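Side-chain contacts in nucleocapsid (Crimean-congo hemorrhagic fever virus, PDB 4AKL), which binds single- and double-stranded RNA, probably helps package the viral genome, and probably cuts double-stranded DNA without sequence specificity: residues A[43-46]-A[47-51]; A[61-64]-A[65-69]; A[432-435]-A[436-440]. All coordinates share one frame; numbering follows the deposited sequence.

Three short stretches, helical for most of their length, pack against one another on one side of the chain's centre, each described through contacts between residues three to five apart. Contacts 1 and 2, on consecutive helices, have centres about 10 Å apart and meet where Phe46 CE1 lies 3.6 Å from Ser65 CB; a salt bridge of 2.6 Å from Arg45 NH2 to Glu69 OE1 closes the same junction. Contact 3 comes from much later in the chain, yet its centre is about 9 Å from that of contact 1, and Lys432 NZ bridges to Asp44 OD1 at 2.7 Å. Contacts 2 and 3, their centres about 11 Å apart, meet where Leu67 CA lies 4.0 Å from Leu433 CD2.

Contact 1 of 3, residues A[43-46]-A[47-51]; sequences LDRF and VFQMA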
loop_
_atom_site.group_PDB
_atom_site.type_symbol
_atom_site.label_atom_id
_atom_site.label_comp_id
_atom_site.label_asym_id
_atom_site.label_seq_id
_atom_site.Cartn_x
_atom_site.Cartn_y
_atom_site.Cartn_z
ATOM N N LEU A 43 -5.955 -14.531 -22.724
ATOM C CA LEU A 43 -4.583 -14.886 -22.452
ATOM C C LEU A 43 -4.331 -16.389 -22.603
ATOM O O LEU A 43 -3.244 -16.861 -22.301
ATOM C CB LEU A 43 -4.200 -14.402 -21.043
ATOM C CG LEU A 43 -4.505 -12.937 -20.641
ATOM C CD1 LEU A 43 -3.988 -12.624 -19.227
ATOM C CD2 LEU A 43 -3.917 -11.947 -21.618
ATOM N N ASP A 44 -5.330 -17.124 -23.084
ATOM C CA ASP A 44 -5.293 -18.594 -23.226
ATOM C C ASP A 44 -4.030 -19.069 -23.861
ATOM O O ASP A 44 -3.341 -19.925 -23.313
ATOM C CB ASP A 44 -6.476 -19.120 -24.093
ATOM C CG ASP A 44 -7.809 -19.209 -23.326
ATOM O OD1 ASP A 44 -7.811 -19.058 -22.100
ATOM O OD2 ASP A 44 -8.875 -19.441 -23.957
ATOM N N ARG A 45 -3.708 -18.501 -25.019
ATOM C CA ARG A 45 -2.558 -18.955 -25.774
ATOM C C ARG A 45 -1.254 -18.920 -24.980
ATOM O O ARG A 45 -0.358 -19.697 -25.260
ATOM C CB ARG A 45 -2.396 -18.153 -27.070
ATOM C CG ARG A 45 -1.797 -16.729 -26.898
ATOM C CD ARG A 45 -1.941 -16.002 -28.247
ATOM N NE ARG A 45 -1.398 -14.649 -28.245
ATOM C CZ ARG A 45 -2.043 -13.558 -27.843
ATOM N NH1 ARG A 45 -3.286 -13.606 -27.366
ATOM N NH2 ARG A 45 -1.425 -12.389 -27.892
ATOM N N PHE A 46 -1.145 -18.039 -23.994
ATOM C CA PHE A 46 0.099 -17.950 -23.226
ATOM C C PHE A 46 0.313 -19.154 -22.296
ATOM O O PHE A 46 1.443 -19.396 -21.852
ATOM C CB PHE A 46 0.188 -16.654 -22.440
ATOM C CG PHE A 46 0.172 -15.401 -23.312
ATOM C CD1 PHE A 46 1.322 -14.986 -23.982
ATOM C CD2 PHE A 46 -0.980 -14.641 -23.439
ATOM C CE1 PHE A 46 1.311 -13.849 -24.802
ATOM C CE2 PHE A 46 -1.000 -13.501 -24.240
ATOM C CZ PHE A 46 0.154 -13.099 -24.927
ATOM N N VAL A 47 -0.738 -19.918 -21.990
ATOM C CA VAL A 47 -0.541 -21.112 -21.170
ATOM C C VAL A 47 0.219 -22.195 -21.996
ATOM O O VAL A 47 1.168 -22.816 -21.493
ATOM C CB VAL A 47 -1.850 -21.674 -20.603
ATOM C CG1 VAL A 47 -1.603 -23.065 -19.958
ATOM C CG2 VAL A 47 -2.508 -20.660 -19.586
ATOM N N PHE A 48 -0.203 -22.379 -23.246
ATOM C CA PHE A 48 0.355 -23.393 -24.113
ATOM C C PHE A 48 1.775 -23.038 -24.498
ATOM O O PHE A 48 2.609 -23.903 -24.538
ATOM C CB PHE A 48 -0.500 -23.597 -25.379
ATOM C CG PHE A 48 -1.915 -23.881 -25.076
ATOM C CD1 PHE A 48 -2.248 -24.965 -24.287
ATOM C CD2 PHE A 48 -2.934 -23.036 -25.544
ATOM C CE1 PHE A 48 -3.569 -25.231 -23.979
ATOM C CE2 PHE A 48 -4.260 -23.290 -25.241
ATOM C CZ PHE A 48 -4.588 -24.394 -24.453
ATOM N N GLN A 49 2.019 -21.758 -24.778
ATOM C CA GLN A 49 3.370 -21.269 -25.033
ATOM C C GLN A 49 4.267 -21.555 -23.841
ATOM O O GLN A 49 5.382 -22.089 -23.996
ATOM C CB GLN A 49 3.395 -19.765 -25.311
ATOM C CG GLN A 49 2.754 -19.300 -26.647
ATOM C CD GLN A 49 2.866 -17.785 -26.800
ATOM O OE1 GLN A 49 3.757 -17.142 -26.197
ATOM N NE2 GLN A 49 1.976 -17.206 -27.562
ATOM N N MET A 50 3.766 -21.210 -22.654
ATOM C CA MET A 50 4.506 -21.412 -21.412
ATOM C C MET A 50 4.858 -22.869 -21.254
ATOM O O MET A 50 6.013 -23.188 -21.005
ATOM C CB MET A 50 3.715 -20.904 -20.177
ATOM C CG MET A 50 4.525 -20.778 -18.935
ATOM S SD MET A 50 5.960 -19.620 -19.090
ATOM C CE MET A 50 5.198 -18.096 -18.640
ATOM N N ALA A 51 3.867 -23.749 -21.447
ATOM C CA ALA A 51 4.045 -25.174 -21.326
ATOM C C ALA A 51 5.062 -25.768 -22.340
ATOM O O ALA A 51 5.710 -26.771 -22.052
ATOM C CB ALA A 51 2.676 -25.875 -21.474
#
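The Phe46 ring, in helix 45-52, has Gln49 OE1 obliquely beside it, 3.9 Å from Phe46 CD1, with Arg45 CG over one face, offset toward the rim, and Leu43 CA in plane at its edge. The Arg45 guanidinium in turn has Phe46 CZ over one face, 3.4 Å above the plane. Phe46 and Gln49 lie side by side and point the same way, ring and amide planes 59° apart. The Gln49 amide also reaches Arg45, with NE2 3.9 Å from Arg45 CG. Arg45 holds CG between its backbone N and carbonyl carbon (chi1 77°) and then runs extended to NE, alongside Gln49; its charged end is bound by Glu69 of helix 56-71. Asp44 turns its carboxylate to Lys432, so salt bridges tie this end of the segment to two other helices. Phe46 packs on Ser65 and Ala66 and also on Ile436, between the same two helices. In the backbone, Asp44 O receives Val47 N at 2.9 Å, a bond spanning three residues. Gln49 N bonds to Arg45 O at 3.2 Å, nearly straight at 170°, with Gln49 CG 3.4 Å from that same oxygen.

Contact 2 of 3, residues A[61-64]-A[65-69]; sequences SIYA and SALVE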
loop_
_atom_site.group_PDB
_atom_site.type_symbol
_atom_site.label_atom_id
_atom_site.label_comp_id
_atom_site.label_asym_id
_atom_site.label_seq_id
_atom_site.Cartn_x
_atom_site.Cartn_y
_atom_site.Cartn_z
ATOM N N SER A 61 9.667 -13.856 -20.965
ATOM C CA SER A 61 9.132 -13.177 -22.118
ATOM C C SER A 61 7.631 -13.505 -22.359
ATOM O O SER A 61 6.822 -12.597 -22.639
ATOM C CB SER A 61 9.986 -13.550 -23.337
ATOM O OG SER A 61 9.431 -13.045 -24.539
ATOM N N ILE A 62 7.276 -14.793 -22.243
ATOM C CA ILE A 62 5.876 -15.227 -22.396
ATOM C C ILE A 62 5.005 -14.555 -21.319
ATOM O O ILE A 62 3.942 -13.960 -21.610
ATOM C CB ILE A 62 5.724 -16.758 -22.329
ATOM C CG1 ILE A 62 6.424 -17.417 -23.535
ATOM C CG2 ILE A 62 4.246 -17.144 -22.296
ATOM C CD1 ILE A 62 6.914 -18.913 -23.300
ATOM N N TYR A 63 5.481 -14.623 -20.085
ATOM C CA TYR A 63 4.743 -14.037 -18.959
ATOM C C TYR A 63 4.632 -12.523 -19.094
ATOM O O TYR A 63 3.570 -11.960 -18.802
ATOM C CB TYR A 63 5.347 -14.381 -17.614
ATOM C CG TYR A 63 4.628 -13.657 -16.525
ATOM C CD1 TYR A 63 3.399 -14.112 -16.034
ATOM C CD2 TYR A 63 5.155 -12.494 -15.987
ATOM C CE1 TYR A 63 2.723 -13.396 -15.015
ATOM C CE2 TYR A 63 4.499 -11.796 -14.988
ATOM C CZ TYR A 63 3.287 -12.242 -14.501
ATOM O OH TYR A 63 2.678 -11.511 -13.496
ATOM N N ALA A 64 5.721 -11.871 -19.515
ATOM C CA ALA A 64 5.704 -10.422 -19.668
ATOM C C ALA A 64 4.757 -10.035 -20.804
ATOM O O ALA A 64 4.094 -9.041 -20.692
ATOM C CB ALA A 64 7.132 -9.848 -19.874
ATOM N N SER A 65 4.671 -10.826 -21.867
ATOM C CA SER A 65 3.740 -10.542 -22.983
ATOM C C SER A 65 2.294 -10.700 -22.553
ATOM O O SER A 65 1.437 -9.903 -22.962
ATOM C CB SER A 65 3.949 -11.470 -24.193
ATOM O OG SER A 65 5.196 -11.304 -24.778
ATOM N N ALA A 66 2.018 -11.731 -21.761
ATOM C CA ALA A 66 0.676 -11.944 -21.215
ATOM C C ALA A 66 0.223 -10.741 -20.374
ATOM O O ALA A 66 -0.874 -10.299 -20.483
ATOM C CB ALA A 66 0.618 -13.212 -20.355
ATOM N N LEU A 67 1.133 -10.252 -19.550
ATOM C CA LEU A 67 0.845 -9.163 -18.622
ATOM C C LEU A 67 0.561 -7.841 -19.370
ATOM O O LEU A 67 -0.391 -7.072 -19.038
ATOM C CB LEU A 67 2.026 -9.056 -17.682
ATOM C CG LEU A 67 1.991 -8.069 -16.529
ATOM C CD1 LEU A 67 0.730 -8.282 -15.654
ATOM C CD2 LEU A 67 3.286 -8.228 -15.736
ATOM N N VAL A 68 1.376 -7.570 -20.393
ATOM C CA VAL A 68 1.101 -6.412 -21.247
ATOM C C VAL A 68 -0.240 -6.554 -21.985
ATOM O O VAL A 68 -1.008 -5.582 -22.084
ATOM C CB VAL A 68 2.189 -6.167 -22.205
ATOM C CG1 VAL A 68 1.713 -5.188 -23.285
ATOM C CG2 VAL A 68 3.370 -5.667 -21.408
ATOM N N GLU A 69 -0.506 -7.751 -22.477
ATOM C CA GLU A 69 -1.754 -8.019 -23.174
ATOM C C GLU A 69 -2.947 -7.853 -22.233
ATOM O O GLU A 69 -3.938 -7.240 -22.588
ATOM C CB GLU A 69 -1.737 -9.411 -23.766
ATOM C CG GLU A 69 -3.073 -9.758 -24.442
ATOM C CD GLU A 69 -2.928 -10.331 -25.789
ATOM O OE1 GLU A 69 -1.773 -10.339 -26.312
ATOM O OE2 GLU A 69 -3.966 -10.785 -26.352
#
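Helix 56-71 is an ordinary alpha-helix here, and residues 61-69 form about two and a half of its turns, with Ser65 and the pair Tyr63-Leu67 giving the side-chain contacts. Ser65 folds its hydroxyl back onto the preceding turn. With OG beside its own backbone N (chi1 -64°), it donates to Ser61 O at 3.0 Å. The same oxygen also accepts Ser65 N at 2.9 Å, and the two donors arrive from opposite faces of the carbonyl plane, the hydroxyl tilted 33° from it. One carbonyl is thus gripped twice by a single residue, and the serine rotation is fixed with its polar atom satisfied within the helix.

Tyr63 and Leu67, one turn apart, meet through carbon atoms. The tyrosine ring stands out from the helix with a slight lean toward the next turn, CG anti to the backbone N (chi1 175°), which brings CE2 to within 3.8 Å of Leu67 CD2. The phenol oxygen OH is 4.0 Å from that same methyl, so a single leucine branch meets the outer end of the ring, and the two side chains cross at a slant. Beyond this pair, Tyr63 packs on Ile436 and Gln437, and Leu67 on Leu433, which places both on the side of the helix turned to helix 425-440. Ile62 meets Gln49 of helix 45-52.

Beneath the side chains the main-chain bonds follow without a break, Ala66 N to Ile62 O at 2.9 Å and Val68 N to Ala64 O at 3.1 Å. A serine hydroxyl bonded to the carbonyl four residues back, beside the regular amide bond, is a familiar feature of alpha-helices, here within a largely helical protein.

Contact 3 of 3, residues A[432-435]-A[436-440]; sequences KLFE and IQKTG
Phe434 overlaps the aliphatic part of Lys438, one turn further along helix 425-440, near its C-terminal end. The ring has CG anti to the backbone N (chi1 177°) and leans toward the later turn, so that CE2 comes within 3.8 Å of Lys438 CD. The lysine chain bends at its third and fourth torsions beyond this point, and its amine forms a salt bridge with Glu168. Phe434 also packs against Ser451 and Glu452 of helix 450-460.

Ile436 lays its longer branch back over the preceding turn, CG1 standing 3.1 Å from Lys432 O, which also accepts Ile436 N. This buried side chain touches Val47 and Met50 of helix 45-52 as well as Ala66 of helix 56-71, and so sits where the three helices meet. In the modelled conformer of Gln437, one of two, OE1 bonds to Ser451. Glu435 runs extended beyond CG, and its OE2 bonds to Ser165.

Thr439 takes the main-chain carbonyl of Glu435 twice. Its amide N bonds to Glu435 O at 2.9 Å, tilted 20° from the carbonyl plane, while the hydroxyl comes over the opposite face, 38° out of plane, with OG1 likewise 2.9 Å from Glu435 O.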
loop_
_atom_site.group_PDB
_atom_site.type_symbol
_atom_site.label_atom_id
_atom_site.label_comp_id
_atom_site.label_asym_id
_atom_site.label_seq_id
_atom_site.Cartn_x
_atom_site.Cartn_y
_atom_site.Cartn_z
ATOM N N LYS A 432 -5.966 -15.994 -14.781
ATOM C CA LYS A 432 -5.284 -16.441 -15.957
ATOM C C LYS A 432 -3.806 -16.081 -15.817
ATOM O O LYS A 432 -2.965 -16.887 -16.219
ATOM C CB LYS A 432 -5.891 -15.906 -17.256
ATOM C CG LYS A 432 -5.805 -16.930 -18.421
ATOM C CD LYS A 432 -6.789 -18.119 -18.141
ATOM C CE LYS A 432 -7.349 -18.786 -19.336
ATOM N NZ LYS A 432 -6.531 -19.871 -19.922
ATOM N N LEU A 433 -3.474 -14.931 -15.211
ATOM C CA LEU A 433 -2.051 -14.602 -14.980
ATOM C C LEU A 433 -1.379 -15.535 -13.971
ATOM O O LEU A 433 -0.198 -15.896 -14.139
ATOM C CB LEU A 433 -1.831 -13.188 -14.530
ATOM C CG LEU A 433 -2.119 -12.177 -15.616
ATOM C CD1 LEU A 433 -2.425 -10.830 -14.984
ATOM C CD2 LEU A 433 -0.957 -12.070 -16.628
ATOM N N PHE A 434 -2.113 -15.901 -12.936
ATOM C CA PHE A 434 -1.641 -16.845 -11.967
ATOM C C PHE A 434 -1.355 -18.207 -12.646
ATOM O O PHE A 434 -0.310 -18.745 -12.454
ATOM C CB PHE A 434 -2.670 -17.016 -10.831
ATOM C CG PHE A 434 -2.276 -18.053 -9.796
ATOM C CD1 PHE A 434 -1.351 -17.750 -8.798
ATOM C CD2 PHE A 434 -2.835 -19.306 -9.802
ATOM C CE1 PHE A 434 -1.017 -18.707 -7.842
ATOM C CE2 PHE A 434 -2.487 -20.267 -8.827
ATOM C CZ PHE A 434 -1.585 -19.957 -7.874
ATOM N N GLU A 435 -2.290 -18.710 -13.442
ATOM C CA GLU A 435 -2.157 -20.002 -14.081
ATOM C C GLU A 435 -0.947 -19.970 -14.990
ATOM O O GLU A 435 -0.140 -20.896 -15.006
ATOM C CB GLU A 435 -3.450 -20.403 -14.803
ATOM C CG GLU A 435 -4.625 -20.702 -13.783
ATOM C CD GLU A 435 -6.021 -20.812 -14.425
ATOM O OE1 GLU A 435 -6.287 -20.168 -15.478
ATOM O OE2 GLU A 435 -6.866 -21.554 -13.872
ATOM N N ILE A 436 -0.792 -18.871 -15.715
ATOM C CA ILE A 436 0.375 -18.691 -16.574
ATOM C C ILE A 436 1.688 -18.694 -15.755
ATOM O O ILE A 436 2.654 -19.414 -16.139
ATOM C CB ILE A 436 0.250 -17.434 -17.430
ATOM C CG1 ILE A 436 -0.875 -17.583 -18.438
ATOM C CG2 ILE A 436 1.544 -17.134 -18.186
ATOM C CD1 ILE A 436 -1.268 -16.278 -19.050
ATOM N N GLN A 437 1.751 -17.927 -14.658
ATOM C CA GLN A 437 2.955 -17.936 -13.776
ATOM C C GLN A 437 3.225 -19.353 -13.289
ATOM O O GLN A 437 4.410 -19.797 -13.234
ATOM C CB GLN A 437 2.870 -17.051 -12.499
ATOM C CG GLN A 437 2.463 -15.579 -12.654
ATOM C CD GLN A 437 2.454 -14.743 -11.320
ATOM O OE1 GLN A 437 1.645 -13.743 -11.125
ATOM N NE2 GLN A 437 3.379 -15.118 -10.418
ATOM N N LYS A 438 2.163 -20.054 -12.924
ATOM C CA LYS A 438 2.282 -21.366 -12.333
ATOM C C LYS A 438 2.802 -22.421 -13.307
ATOM O O LYS A 438 3.543 -23.318 -12.899
ATOM C CB LYS A 438 0.917 -21.801 -11.787
ATOM C CG LYS A 438 0.957 -23.018 -10.933
ATOM C CD LYS A 438 -0.332 -23.161 -10.034
ATOM C CE LYS A 438 -1.418 -24.071 -10.571
ATOM N NZ LYS A 438 -1.665 -25.272 -9.668
ATOM N N THR A 439 2.394 -22.322 -14.572
ATOM C CA THR A 439 2.829 -23.238 -15.625
ATOM C C THR A 439 4.348 -23.191 -15.795
ATOM O O THR A 439 5.001 -24.227 -15.940
ATOM C CB THR A 439 2.169 -22.877 -16.975
ATOM O OG1 THR A 439 0.762 -22.975 -16.858
ATOM C CG2 THR A 439 2.614 -23.779 -18.058
ATOM N N GLY A 440 4.893 -21.996 -15.759
ATOM C CA GLY A 440 6.289 -21.773 -16.037
ATOM C C GLY A 440 7.267 -21.727 -14.877
ATOM O O GLY A 440 8.474 -21.872 -15.108
#